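Local coordinates for XC6422 protein (Xanthomonas campestris, PDB 2FUK) that is a small, lidless serine alpha/beta-hydrolase and so probably acts by hydrolysis, at residues A25-E30 with I70-F75; W158-G163 with Q183-V188; L13-P18 with L97-E102; F118-Y123 with G145-S150; V124-A129 with V152-Q157. All coordinates share one frame; numbering follows the deposited sequence.

All five contacts belong to one alpha/beta-hydrolase fold built round a mixed sheet. Interactions 1 and 2 are strand pairings in that sheet, on opposite sides of the chain's centre and about 23 Å apart between centres. Interaction 3 sets helix 92-107 against strand 11-17; it touches interaction 1 and encloses it along the chain. Interactions 4 and 5, about 11 Å apart between centres, both lay the loop before strand 158-163 against helix 120-132, their segments alternating in sequence. Interaction 2 closes last. Leu-97 packs on Val-124, Ser-125 and Ala-128, and Leu-126 on Trp-158, joining the helix layer from interaction 3 through 5 to interaction 2.

Interaction 1 (A25-E30 with I70-F75); sequences AVDLPE and ITVVRF
An antiparallel strand pair in the central sheet of the hydrolase fold joins Ala-25, Val-26 and Asp-27 to Arg-74, Val-73 and Val-72; the axes of strands 20-27 and 71-75 run at 160° here. Ala-25 and Arg-74 form a hydrogen-bonded pair, with Arg-74 N 2.8 Å from Ala-25 O and the reciprocal bond from Ala-25 N to Arg-74 O. Two residues on, Asp-27 N donates to Val-72 O at 2.7 Å and Val-72 N returns a bond to Asp-27 O. The non-hydrogen-bonded pair between them puts Val-26 CG2 4.2 Å from Val-73 CG2, side by side on the face covered by helix 92-107. On the other face Arg-74 grips the carboxylate of Asp-27 side-on in a bidentate salt bridge, NE to OD2 and NH1 to OD1, both at 2.9 Å. Each oxygen uses its syn lone pair, and the two flat groups are only 16° from coplanar. Ala-25 CB lies over one guanidinium face, 3.6 Å from Arg-74 NH1, while NH2 bonds Met-53 O. This double grip plus a third anchor fixes the rotation of the guanidinium, and the arginine charge would be expected to stabilise the buried aspartate as carboxylate.

Interaction 2 (W158-G163 with Q183-V188); sequences WLVIQG and QQPTLV
Val-160 N donates to Thr-186 O at 2.8 Å, the shortest polar bond between these strands, and Val-160 also uses its carbonyl, whose O receives Val-188 N at 2.9 Å. Both groups of Val-160 turn to the same strand and bond the residues flanking its partner Leu-187, the pattern of parallel pairing. Gln-162 N extends the series to Val-188 O at 2.9 Å with a straight N-H...O angle of 172°. At the start, the bond from Thr-186 N to Trp-158 O is longer at 3.0 Å and clearly bent, 139° at the hydrogen, where segment 183-188 only begins its strand. Just there Pro-185 lies alongside the indole of Trp-158. Its CG stands 3.8 Å from the centroid of the Trp-158 six-membered ring, over the face, a CH-pi contact; its CB sits closer to the rim, 3.4 Å from Trp-158 CE3. Val-160 CG2 lies over the same ring face and also touches Pro-185 CG. Trp-158 NE1 is hydrogen-bonded to Ser-139 OG, which pins the indole on the neighbouring strand. Further along, Val-160 CG1 meets Leu-187 CD1 at 3.7 Å, and on the opposite sheet face Leu-159 CD1 meets Thr-186 CG2 at the same distance. With axes only 18° apart and helix 171-178 between the strands in sequence, this is the pairing of a beta-alpha-beta crossover, at the end of the alpha/beta-hydrolase sheet where strand 186-190 is outermost.

Interaction 3 (L13-P18 with L97-E102); sequences LTLDGP and LRAVAE
No aromatic ring takes part where Leu-15 and Pro-18 meet Ala-99 and Val-100, and the flat groups here belong to the helix alone: the Arg-98 guanidinium has the Glu-102 carboxylate at its edge, close to its plane. Arg-98 NH1 reaches Glu-102 OE2 at 2.9 Å, from 45° above the carboxylate plane, a salt bridge one turn apart on the exposed flank of the helix. The contact proper is apolar. Leu-15 points at the helix with CG anti to the backbone N (chi1 175°), and its CD2 methyl does all the touching. That methyl sits 3.6 Å from Ala-99 O and 3.7 Å from Val-100 CA, with Val-100 CG2 slightly further at 3.9 Å, so it rests on the helix backbone as much as on side chains. The small Ala-99 CB is the helix's counterpart: it meets Pro-18 CD at 4.0 Å and Asp-16 O at 4.1 Å. The strand axis crosses the helix at 123° with a closest approach of 8.3 Å, and the two segments bury about 150 Å² between them. Strand 11-17 is the outermost strand of the sheet at this end, and Leu-15 also lies on Trp-103 of the same helix 92-107, while the inner side of that helix carries Leu-97 and Ala-101 onto Ile-41 of strand 38-43 and Leu-132 of helix 120-132.

Interaction 4 (F118-Y123 with G145-S150); sequences FSFGAY and GRWDFS
This is an aromatic cluster, with Phe-120 and Tyr-123 of helix 120-132 packed against Trp-147 and Phe-149 of the loop that follows strand 136-140. Its centre is Tyr-123, which comes off the helix with CG anti to the backbone N (chi1 166°) and reaches the loop. There its ring stacks face to face on the five-membered ring of Trp-147, centroids 4.4 Å apart and planes inclined by 21°. The Trp-147 CB methylene adds a CH-pi contact over that same tyrosine face, 3.6 Å from the Tyr-123 ring centroid. Tyr-123 CE2 also lies 3.5 Å from Trp-147 CE3, so the overlap runs on toward the benzenoid half of the indole. The rim of Tyr-123 is occupied too: near the ring plane, Asp-148 O stands 3.2 Å from CE1 and Phe-149 CE2 stands 3.3 Å from CD1. The tyrosine and Phe-149 therefore meet rim to rim, neither over the other's face. Phe-120 makes a different pair, offset edge-to-face: its edge is turned to the six-membered ring of Trp-147 with planes at 60°, and its CD2 is 3.8 Å from Trp-147 CZ2. Within the loop, Ser-150 N binds Asp-148 OD1 at 3.1 Å, an Asx turn that shapes the chain beside Phe-149. Phe-120 directly follows Ser-119, whose strained backbone between strand 112-118 and the helix, in a sequence Gly-117, Ser-119, Gly-121 and with His-195 touching it, is consistent with the nucleophile elbow characteristic of alpha/beta-hydrolases.

Interaction 5 (V124-A129 with V152-Q157); sequences VSLRAA and VQPPAQ
Helix 120-132 is flanked along segment 124-129 by the loop 152-157, extended from Val-152 to Pro-155, which comes nearest where Ala-129 CA lies 5.3 Å from Pro-154 CA and, two residues earlier on each side, where Arg-127 CA lies 5.7 Å from Val-152 CA. Here the loop leading into strand 158-163 of the alpha/beta-hydrolase sheet runs beside the helix that follows the presumed nucleophile elbow. Val-152 points at the helix and spreads its two methyls over two of its residues. CG1, anti to the backbone N (chi1 170°), faces Leu-126 in a contact modelled too tight for its distance to mean anything. CG2 lies over one face of the Arg-127 guanidinium, 3.4 Å from NH1, offset toward the rim. The guanidinium is held by hydrogen bonds from Arg-127 NH1 to Asp-148 O and Ser-150 O, which tie the arginine to the stretch of loop just before Val-152; two carbonyl oxygens sharing one nitrogen would suit its positive charge. Leu-126 lies side by side with Pro-154, its CD1 3.8 Å from Pro-154 CB. The helix tightens at this point, Ala-129 N bonding Leu-126 O at 3.1 Å three residues back. Ala-129 CB then closes the contact against the loop backbone itself, 3.7 Å from Gln-153 O and 3.9 Å from Pro-154 CA.

Interaction 1 (A25-E30 with I70-F75)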
# COMPACT_ATOMS: atom_id res chain seq x y z
N ALA A 25 9.69 16.90 5.87
CA ALA A 25 8.68 16.52 4.89
C ALA A 25 7.46 16.04 5.67
O ALA A 25 7.60 15.22 6.57
CB ALA A 25 9.20 15.42 3.97
N VAL A 26 6.29 16.56 5.33
CA VAL A 26 5.06 16.16 5.99
C VAL A 26 4.20 15.46 4.96
O VAL A 26 3.85 16.04 3.93
CB VAL A 26 4.29 17.39 6.53
CG1 VAL A 26 2.99 16.94 7.19
CG2 VAL A 26 5.17 18.14 7.54
N ASP A 27 3.88 14.19 5.22
CA ASP A 27 3.04 13.41 4.31
C ASP A 27 1.66 13.23 4.96
O ASP A 27 1.55 12.68 6.05
CB ASP A 27 3.63 12.01 4.06
CG ASP A 27 5.13 12.02 3.79
OD1 ASP A 27 5.61 12.85 2.98
OD2 ASP A 27 5.83 11.16 4.38
N LEU A 28 0.61 13.71 4.30
CA LEU A 28 -0.74 13.58 4.84
C LEU A 28 -1.22 12.13 4.75
O LEU A 28 -0.70 11.34 3.96
CB LEU A 28 -1.70 14.52 4.11
CG LEU A 28 -1.46 15.99 4.41
CD1 LEU A 28 -2.34 16.87 3.54
CD2 LEU A 28 -1.74 16.24 5.89
N PRO A 29 -2.22 11.76 5.56
CA PRO A 29 -2.74 10.39 5.53
C PRO A 29 -3.36 9.96 4.22
O PRO A 29 -3.72 10.79 3.38
CB PRO A 29 -3.73 10.38 6.69
CG PRO A 29 -4.22 11.76 6.71
CD PRO A 29 -2.96 12.57 6.53
N GLU A 30 -3.48 8.65 4.04
CA GLU A 30 -4.06 8.07 2.84
C GLU A 30 -5.50 8.55 2.69
O GLU A 30 -6.24 8.66 3.67
CB GLU A 30 -4.05 6.54 2.96
CG GLU A 30 -4.63 5.79 1.76
CD GLU A 30 -3.59 5.51 0.69
OE1 GLU A 30 -3.13 6.46 0.02
OE2 GLU A 30 -3.23 4.32 0.51
N ILE A 70 -2.69 8.11 9.66
CA ILE A 70 -1.76 8.90 10.45
C ILE A 70 -0.95 9.87 9.59
O ILE A 70 -0.48 9.51 8.52
CB ILE A 70 -0.79 7.97 11.23
CG1 ILE A 70 -1.58 7.14 12.25
CG2 ILE A 70 0.30 8.79 11.91
CD1 ILE A 70 -0.77 6.03 12.90
N THR A 71 -0.82 11.11 10.06
CA THR A 71 -0.02 12.11 9.35
C THR A 71 1.43 11.81 9.73
O THR A 71 1.75 11.62 10.91
CB THR A 71 -0.37 13.54 9.80
OG1 THR A 71 -1.75 13.81 9.50
CG2 THR A 71 0.51 14.58 9.09
N VAL A 72 2.32 11.78 8.74
CA VAL A 72 3.70 11.44 9.03
C VAL A 72 4.71 12.53 8.70
O VAL A 72 4.61 13.19 7.67
CB VAL A 72 4.11 10.14 8.31
CG1 VAL A 72 3.19 9.01 8.74
CG2 VAL A 72 4.03 10.32 6.81
N VAL A 73 5.67 12.71 9.60
CA VAL A 73 6.71 13.70 9.41
C VAL A 73 8.06 13.01 9.29
O VAL A 73 8.41 12.18 10.13
CB VAL A 73 6.77 14.68 10.60
CG1 VAL A 73 7.94 15.66 10.42
CG2 VAL A 73 5.46 15.44 10.72
N ARG A 74 8.79 13.33 8.23
CA ARG A 74 10.12 12.80 8.01
C ARG A 74 11.06 14.00 8.06
O ARG A 74 10.62 15.14 7.85
CB ARG A 74 10.22 12.12 6.64
CG ARG A 74 9.46 10.81 6.54
CD ARG A 74 9.52 10.26 5.13
NE ARG A 74 8.71 11.05 4.20
CZ ARG A 74 9.18 11.67 3.12
NH1 ARG A 74 8.36 12.36 2.35
NH2 ARG A 74 10.48 11.61 2.81
N PHE A 75 12.33 13.77 8.36
CA PHE A 75 13.27 14.87 8.40
C PHE A 75 14.71 14.37 8.35
O PHE A 75 14.99 13.21 8.66
CB PHE A 75 13.05 15.72 9.67
CG PHE A 75 13.58 15.09 10.94
CD1 PHE A 75 14.83 15.45 11.43
CD2 PHE A 75 12.82 14.17 11.65
CE1 PHE A 75 15.33 14.90 12.62
CE2 PHE A 75 13.30 13.61 12.83
CZ PHE A 75 14.56 13.98 13.32

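Interaction 2 (W158-G163 with Q183-V188)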
# COMPACT_ATOMS: atom_id res chain seq x y z
N TRP A 158 5.20 -0.32 22.51
CA TRP A 158 6.45 -0.31 21.76
C TRP A 158 6.55 -1.54 20.87
O TRP A 158 6.35 -2.67 21.32
CB TRP A 158 7.61 -0.25 22.77
CG TRP A 158 9.00 -0.30 22.19
CD1 TRP A 158 9.39 0.07 20.94
CD2 TRP A 158 10.18 -0.71 22.88
NE1 TRP A 158 10.76 -0.10 20.80
CE2 TRP A 158 11.26 -0.57 21.99
CE3 TRP A 158 10.44 -1.19 24.18
CZ2 TRP A 158 12.58 -0.90 22.34
CZ3 TRP A 158 11.75 -1.51 24.53
CH2 TRP A 158 12.80 -1.36 23.61
N LEU A 159 6.84 -1.31 19.59
CA LEU A 159 6.96 -2.37 18.61
C LEU A 159 8.36 -2.44 18.01
O LEU A 159 8.91 -1.42 17.61
CB LEU A 159 5.94 -2.15 17.48
CG LEU A 159 6.03 -3.05 16.24
CD1 LEU A 159 5.69 -4.48 16.60
CD2 LEU A 159 5.07 -2.53 15.19
N VAL A 160 8.92 -3.64 17.96
CA VAL A 160 10.24 -3.86 17.39
C VAL A 160 10.12 -4.84 16.22
O VAL A 160 9.48 -5.89 16.34
CB VAL A 160 11.22 -4.47 18.42
CG1 VAL A 160 12.53 -4.85 17.73
CG2 VAL A 160 11.50 -3.46 19.53
N ILE A 161 10.71 -4.47 15.09
CA ILE A 161 10.70 -5.31 13.90
C ILE A 161 12.15 -5.57 13.52
O ILE A 161 12.94 -4.63 13.35
CB ILE A 161 9.96 -4.63 12.73
CG1 ILE A 161 8.50 -4.41 13.14
CG2 ILE A 161 10.06 -5.47 11.47
CD1 ILE A 161 7.71 -3.57 12.18
N GLN A 162 12.51 -6.84 13.39
CA GLN A 162 13.88 -7.20 13.07
C GLN A 162 14.02 -8.23 11.96
O GLN A 162 13.38 -9.28 12.00
CB GLN A 162 14.57 -7.72 14.33
CG GLN A 162 15.98 -8.24 14.11
CD GLN A 162 16.94 -7.13 13.73
OE1 GLN A 162 17.74 -7.26 12.80
NE2 GLN A 162 16.86 -6.02 14.45
N GLY A 163 14.88 -7.95 10.99
CA GLY A 163 15.12 -8.91 9.93
C GLY A 163 16.04 -9.98 10.50
O GLY A 163 17.06 -9.66 11.09
N GLN A 183 9.55 -4.92 30.63
CA GLN A 183 8.37 -4.75 29.80
C GLN A 183 8.86 -5.05 28.40
O GLN A 183 9.50 -4.21 27.76
CB GLN A 183 7.84 -3.31 29.90
CG GLN A 183 7.37 -2.88 31.30
CD GLN A 183 6.15 -3.65 31.81
OE1 GLN A 183 5.21 -3.93 31.05
NE2 GLN A 183 6.15 -3.98 33.10
N GLN A 184 8.60 -6.26 27.92
CA GLN A 184 9.07 -6.65 26.60
C GLN A 184 8.19 -6.12 25.48
O GLN A 184 6.97 -6.33 25.49
CB GLN A 184 9.17 -8.17 26.50
CG GLN A 184 9.72 -8.66 25.18
CD GLN A 184 9.88 -10.16 25.10
OE1 GLN A 184 9.51 -10.78 24.11
NE2 GLN A 184 10.44 -10.76 26.15
N PRO A 185 8.78 -5.41 24.51
CA PRO A 185 7.98 -4.88 23.41
C PRO A 185 7.52 -5.97 22.45
O PRO A 185 8.10 -7.06 22.41
CB PRO A 185 8.94 -3.91 22.73
CG PRO A 185 10.27 -4.58 22.92
CD PRO A 185 10.19 -5.00 24.37
N THR A 186 6.48 -5.66 21.70
CA THR A 186 5.97 -6.59 20.70
C THR A 186 7.14 -6.75 19.74
O THR A 186 7.80 -5.78 19.38
CB THR A 186 4.75 -5.97 19.96
OG1 THR A 186 3.71 -5.68 20.90
CG2 THR A 186 4.22 -6.93 18.91
N LEU A 187 7.43 -7.99 19.35
CA LEU A 187 8.54 -8.26 18.46
C LEU A 187 8.12 -9.06 17.23
O LEU A 187 7.44 -10.07 17.34
CB LEU A 187 9.63 -9.04 19.21
CG LEU A 187 10.79 -9.57 18.35
CD1 LEU A 187 11.54 -8.40 17.73
CD2 LEU A 187 11.72 -10.41 19.20
N VAL A 188 8.52 -8.59 16.05
CA VAL A 188 8.23 -9.31 14.83
C VAL A 188 9.56 -9.66 14.19
O VAL A 188 10.34 -8.77 13.83
CB VAL A 188 7.40 -8.47 13.83
CG1 VAL A 188 7.31 -9.20 12.49
CG2 VAL A 188 6.01 -8.24 14.38

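Interaction 3 (L13-P18 with L97-E102)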
# COMPACT_ATOMS: atom_id res chain seq x y z
N LEU A 13 9.38 21.36 3.83
CA LEU A 13 9.59 22.64 4.49
C LEU A 13 10.87 22.59 5.30
O LEU A 13 11.48 21.53 5.43
CB LEU A 13 8.39 22.98 5.38
CG LEU A 13 8.04 22.01 6.51
CD1 LEU A 13 8.92 22.25 7.73
CD2 LEU A 13 6.58 22.21 6.90
N THR A 14 11.29 23.74 5.82
CA THR A 14 12.50 23.83 6.63
C THR A 14 12.15 24.28 8.04
O THR A 14 11.36 25.20 8.23
CB THR A 14 13.53 24.82 6.03
OG1 THR A 14 13.90 24.40 4.71
CG2 THR A 14 14.78 24.87 6.89
N LEU A 15 12.75 23.61 9.03
CA LEU A 15 12.50 23.93 10.42
C LEU A 15 13.79 24.34 11.11
O LEU A 15 14.86 23.80 10.80
CB LEU A 15 11.92 22.70 11.14
CG LEU A 15 11.71 22.81 12.65
CD1 LEU A 15 10.55 23.75 12.93
CD2 LEU A 15 11.43 21.44 13.24
N ASP A 16 13.70 25.31 12.01
CA ASP A 16 14.88 25.75 12.76
C ASP A 16 15.27 24.66 13.76
O ASP A 16 14.49 24.32 14.66
CB ASP A 16 14.58 27.04 13.53
CG ASP A 16 14.51 28.26 12.64
OD1 ASP A 16 15.11 28.26 11.54
OD2 ASP A 16 13.86 29.25 13.07
N GLY A 17 16.47 24.12 13.60
CA GLY A 17 16.96 23.09 14.50
C GLY A 17 17.95 23.68 15.49
O GLY A 17 18.32 24.85 15.38
N PRO A 18 18.40 22.89 16.48
CA PRO A 18 19.36 23.42 17.46
C PRO A 18 20.66 23.95 16.86
O PRO A 18 21.27 24.86 17.43
CB PRO A 18 19.58 22.24 18.41
CG PRO A 18 19.12 21.03 17.63
CD PRO A 18 17.94 21.55 16.87
N LEU A 97 15.59 15.84 16.84
CA LEU A 97 14.30 15.16 16.94
C LEU A 97 13.38 15.95 17.87
O LEU A 97 12.19 16.09 17.58
CB LEU A 97 14.49 13.74 17.49
CG LEU A 97 13.62 12.59 16.98
CD1 LEU A 97 13.55 11.54 18.07
CD2 LEU A 97 12.23 13.04 16.59
N ARG A 98 13.92 16.46 18.97
CA ARG A 98 13.09 17.23 19.91
C ARG A 98 12.51 18.47 19.25
O ARG A 98 11.37 18.84 19.51
CB ARG A 98 13.89 17.64 21.16
CG ARG A 98 13.06 18.51 22.12
CD ARG A 98 13.44 18.32 23.59
NE ARG A 98 14.71 18.96 23.97
CZ ARG A 98 14.89 20.27 24.04
NH1 ARG A 98 13.89 21.10 23.76
NH2 ARG A 98 16.06 20.76 24.43
N ALA A 99 13.30 19.14 18.41
CA ALA A 99 12.84 20.34 17.73
C ALA A 99 11.66 20.02 16.82
O ALA A 99 10.69 20.78 16.74
CB ALA A 99 13.97 20.95 16.91
N VAL A 100 11.74 18.88 16.14
CA VAL A 100 10.67 18.46 15.26
C VAL A 100 9.45 18.09 16.09
O VAL A 100 8.33 18.50 15.78
CB VAL A 100 11.11 17.26 14.39
CG1 VAL A 100 9.99 16.85 13.43
CG2 VAL A 100 12.37 17.63 13.59
N ALA A 101 9.67 17.33 17.16
CA ALA A 101 8.57 16.92 18.02
C ALA A 101 7.85 18.11 18.64
O ALA A 101 6.62 18.13 18.72
CB ALA A 101 9.09 16.00 19.13
N GLU A 102 8.60 19.11 19.08
CA GLU A 102 8.00 20.29 19.70
C GLU A 102 7.21 21.12 18.69
O GLU A 102 6.21 21.74 19.04
CB GLU A 102 9.07 21.14 20.39
CG GLU A 102 9.70 20.43 21.60
CD GLU A 102 10.68 21.29 22.38
OE1 GLU A 102 11.16 22.32 21.85
OE2 GLU A 102 10.97 20.94 23.55

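Interaction 4 (F118-Y123 with G145-S150)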
# COMPACT_ATOMS: atom_id res chain seq x y z
N PHE A 118 14.50 3.80 11.98
CA PHE A 118 15.17 2.66 11.39
C PHE A 118 16.66 2.71 11.71
O PHE A 118 17.33 3.71 11.42
CB PHE A 118 14.94 2.66 9.87
CG PHE A 118 15.79 1.67 9.12
CD1 PHE A 118 15.97 0.37 9.58
CD2 PHE A 118 16.40 2.05 7.92
CE1 PHE A 118 16.75 -0.54 8.87
CE2 PHE A 118 17.18 1.14 7.19
CZ PHE A 118 17.35 -0.15 7.67
N SER A 119 17.16 1.64 12.33
CA SER A 119 18.56 1.48 12.71
C SER A 119 19.05 2.65 13.56
O SER A 119 18.61 2.81 14.70
CB SER A 119 19.42 1.31 11.44
OG SER A 119 20.59 0.55 11.69
N PHE A 120 19.96 3.48 13.04
CA PHE A 120 20.43 4.63 13.81
C PHE A 120 19.23 5.45 14.26
O PHE A 120 19.21 5.99 15.36
CB PHE A 120 21.37 5.49 12.96
CG PHE A 120 21.74 6.81 13.60
CD1 PHE A 120 21.12 7.99 13.18
CD2 PHE A 120 22.69 6.88 14.61
CE1 PHE A 120 21.45 9.22 13.76
CE2 PHE A 120 23.02 8.10 15.20
CZ PHE A 120 22.40 9.28 14.77
N GLY A 121 18.21 5.53 13.40
CA GLY A 121 17.02 6.29 13.73
C GLY A 121 16.24 5.67 14.87
O GLY A 121 15.50 6.36 15.58
N ALA A 122 16.37 4.36 15.03
CA ALA A 122 15.68 3.66 16.12
C ALA A 122 16.43 3.97 17.41
O ALA A 122 15.82 4.10 18.48
CB ALA A 122 15.66 2.16 15.85
N TYR A 123 17.75 4.08 17.32
CA TYR A 123 18.55 4.39 18.49
C TYR A 123 18.20 5.79 18.98
O TYR A 123 17.95 5.99 20.16
CB TYR A 123 20.05 4.31 18.16
CG TYR A 123 20.97 4.95 19.19
CD1 TYR A 123 21.10 4.40 20.47
CD2 TYR A 123 21.71 6.08 18.87
CE1 TYR A 123 21.97 4.97 21.41
CE2 TYR A 123 22.58 6.66 19.80
CZ TYR A 123 22.70 6.10 21.08
OH TYR A 123 23.57 6.66 21.99
N GLY A 145 24.09 -3.87 20.30
CA GLY A 145 25.44 -4.35 20.10
C GLY A 145 26.39 -3.26 19.62
O GLY A 145 27.61 -3.43 19.72
N ARG A 146 25.86 -2.15 19.12
CA ARG A 146 26.72 -1.06 18.64
C ARG A 146 26.48 0.27 19.37
O ARG A 146 27.41 1.08 19.52
CB ARG A 146 26.53 -0.88 17.13
CG ARG A 146 27.74 -0.26 16.41
CD ARG A 146 28.98 -1.13 16.59
NE ARG A 146 28.77 -2.48 16.07
CZ ARG A 146 29.63 -3.48 16.22
NH1 ARG A 146 30.78 -3.30 16.87
NH2 ARG A 146 29.34 -4.68 15.71
N TRP A 147 25.25 0.50 19.82
CA TRP A 147 24.89 1.72 20.54
C TRP A 147 24.42 1.38 21.95
O TRP A 147 24.03 0.25 22.24
CB TRP A 147 23.78 2.47 19.80
CG TRP A 147 24.15 2.93 18.42
CD1 TRP A 147 23.81 2.33 17.24
CD2 TRP A 147 24.93 4.08 18.08
NE1 TRP A 147 24.32 3.04 16.18
CE2 TRP A 147 25.02 4.12 16.67
CE3 TRP A 147 25.57 5.08 18.82
CZ2 TRP A 147 25.71 5.12 15.98
CZ3 TRP A 147 26.27 6.08 18.14
CH2 TRP A 147 26.33 6.09 16.74
N ASP A 148 24.43 2.38 22.84
CA ASP A 148 24.02 2.16 24.22
C ASP A 148 22.53 2.39 24.44
O ASP A 148 22.04 3.51 24.28
CB ASP A 148 24.82 3.05 25.15
CG ASP A 148 24.32 2.99 26.57
OD1 ASP A 148 24.15 1.86 27.08
OD2 ASP A 148 24.11 4.07 27.17
N PHE A 149 21.82 1.32 24.82
CA PHE A 149 20.37 1.38 25.08
C PHE A 149 20.04 1.36 26.57
O PHE A 149 18.89 1.14 26.95
CB PHE A 149 19.66 0.18 24.43
CG PHE A 149 19.71 0.18 22.92
CD1 PHE A 149 19.41 -0.98 22.22
CD2 PHE A 149 20.07 1.32 22.20
CE1 PHE A 149 19.47 -1.02 20.82
CE2 PHE A 149 20.13 1.29 20.80
CZ PHE A 149 19.83 0.12 20.11
N SER A 150 21.04 1.56 27.41
CA SER A 150 20.81 1.55 28.85
C SER A 150 20.09 2.81 29.33
O SER A 150 20.21 3.88 28.73
CB SER A 150 22.13 1.38 29.62
OG SER A 150 23.06 2.38 29.29

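Interaction 5 (V124-A129 with V152-Q157)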
# COMPACT_ATOMS: atom_id res chain seq x y z
N VAL A 124 18.16 6.76 18.06
CA VAL A 124 17.84 8.13 18.44
C VAL A 124 16.44 8.29 19.02
O VAL A 124 16.25 9.00 20.01
CB VAL A 124 18.01 9.10 17.24
CG1 VAL A 124 17.58 10.52 17.64
CG2 VAL A 124 19.46 9.13 16.81
N SER A 125 15.44 7.65 18.40
CA SER A 125 14.09 7.78 18.92
C SER A 125 13.90 7.07 20.25
O SER A 125 13.16 7.55 21.11
CB SER A 125 13.05 7.30 17.89
OG SER A 125 13.31 6.00 17.42
N LEU A 126 14.56 5.93 20.44
CA LEU A 126 14.45 5.21 21.70
C LEU A 126 15.10 6.02 22.83
O LEU A 126 14.53 6.17 23.91
CB LEU A 126 15.12 3.83 21.59
CG LEU A 126 15.10 2.98 22.87
CD1 LEU A 126 13.67 2.74 23.32
CD2 LEU A 126 15.82 1.66 22.62
N ARG A 127 16.28 6.56 22.56
CA ARG A 127 16.98 7.37 23.55
C ARG A 127 16.18 8.62 23.87
O ARG A 127 16.20 9.11 25.00
CB ARG A 127 18.38 7.74 23.05
CG ARG A 127 19.40 6.60 23.11
CD ARG A 127 20.59 6.98 23.98
NE ARG A 127 20.19 7.21 25.37
CZ ARG A 127 20.21 6.30 26.34
NH1 ARG A 127 20.61 5.06 26.08
NH2 ARG A 127 19.82 6.62 27.56
N ALA A 128 15.47 9.15 22.88
CA ALA A 128 14.68 10.36 23.09
C ALA A 128 13.29 10.10 23.67
O ALA A 128 12.57 11.04 24.01
CB ALA A 128 14.56 11.13 21.78
N ALA A 129 12.93 8.83 23.81
CA ALA A 129 11.60 8.48 24.32
C ALA A 129 11.29 9.06 25.70
O ALA A 129 10.20 9.57 25.93
CB ALA A 129 11.44 6.96 24.35
N VAL A 152 16.92 3.72 29.18
CA VAL A 152 15.97 4.27 28.22
C VAL A 152 14.59 4.01 28.80
O VAL A 152 14.40 3.06 29.57
CB VAL A 152 16.09 3.59 26.84
CG1 VAL A 152 14.93 4.00 25.96
CG2 VAL A 152 17.39 3.98 26.17
N GLN A 153 13.63 4.86 28.46
CA GLN A 153 12.27 4.71 28.97
C GLN A 153 11.21 4.79 27.88
O GLN A 153 10.49 5.78 27.74
CB GLN A 153 12.01 5.77 30.05
CG GLN A 153 12.85 5.53 31.30
CD GLN A 153 12.96 6.76 32.18
OE1 GLN A 153 13.68 6.75 33.19
NE2 GLN A 153 12.27 7.84 31.80
N PRO A 154 11.09 3.71 27.09
CA PRO A 154 10.11 3.66 26.01
C PRO A 154 8.69 3.61 26.56
O PRO A 154 8.48 3.30 27.74
CB PRO A 154 10.48 2.38 25.27
CG PRO A 154 10.95 1.50 26.38
CD PRO A 154 11.83 2.43 27.18
N PRO A 155 7.71 3.92 25.72
CA PRO A 155 6.32 3.89 26.17
C PRO A 155 5.88 2.43 26.27
O PRO A 155 6.56 1.54 25.76
CB PRO A 155 5.58 4.64 25.07
CG PRO A 155 6.38 4.27 23.84
CD PRO A 155 7.80 4.39 24.32
N ALA A 156 4.75 2.20 26.93
CA ALA A 156 4.22 0.86 27.09
C ALA A 156 3.93 0.22 25.74
O ALA A 156 4.13 -0.97 25.56
CB ALA A 156 2.95 0.91 27.92
N GLN A 157 3.45 1.02 24.80
CA GLN A 157 3.15 0.53 23.46
C GLN A 157 4.39 0.74 22.60
O GLN A 157 4.61 1.81 22.04
CB GLN A 157 1.94 1.28 22.89
CG GLN A 157 0.67 0.97 23.68
CD GLN A 157 -0.52 1.87 23.34
OE1 GLN A 157 -1.65 1.55 23.69
NE2 GLN A 157 -0.27 3.00 22.69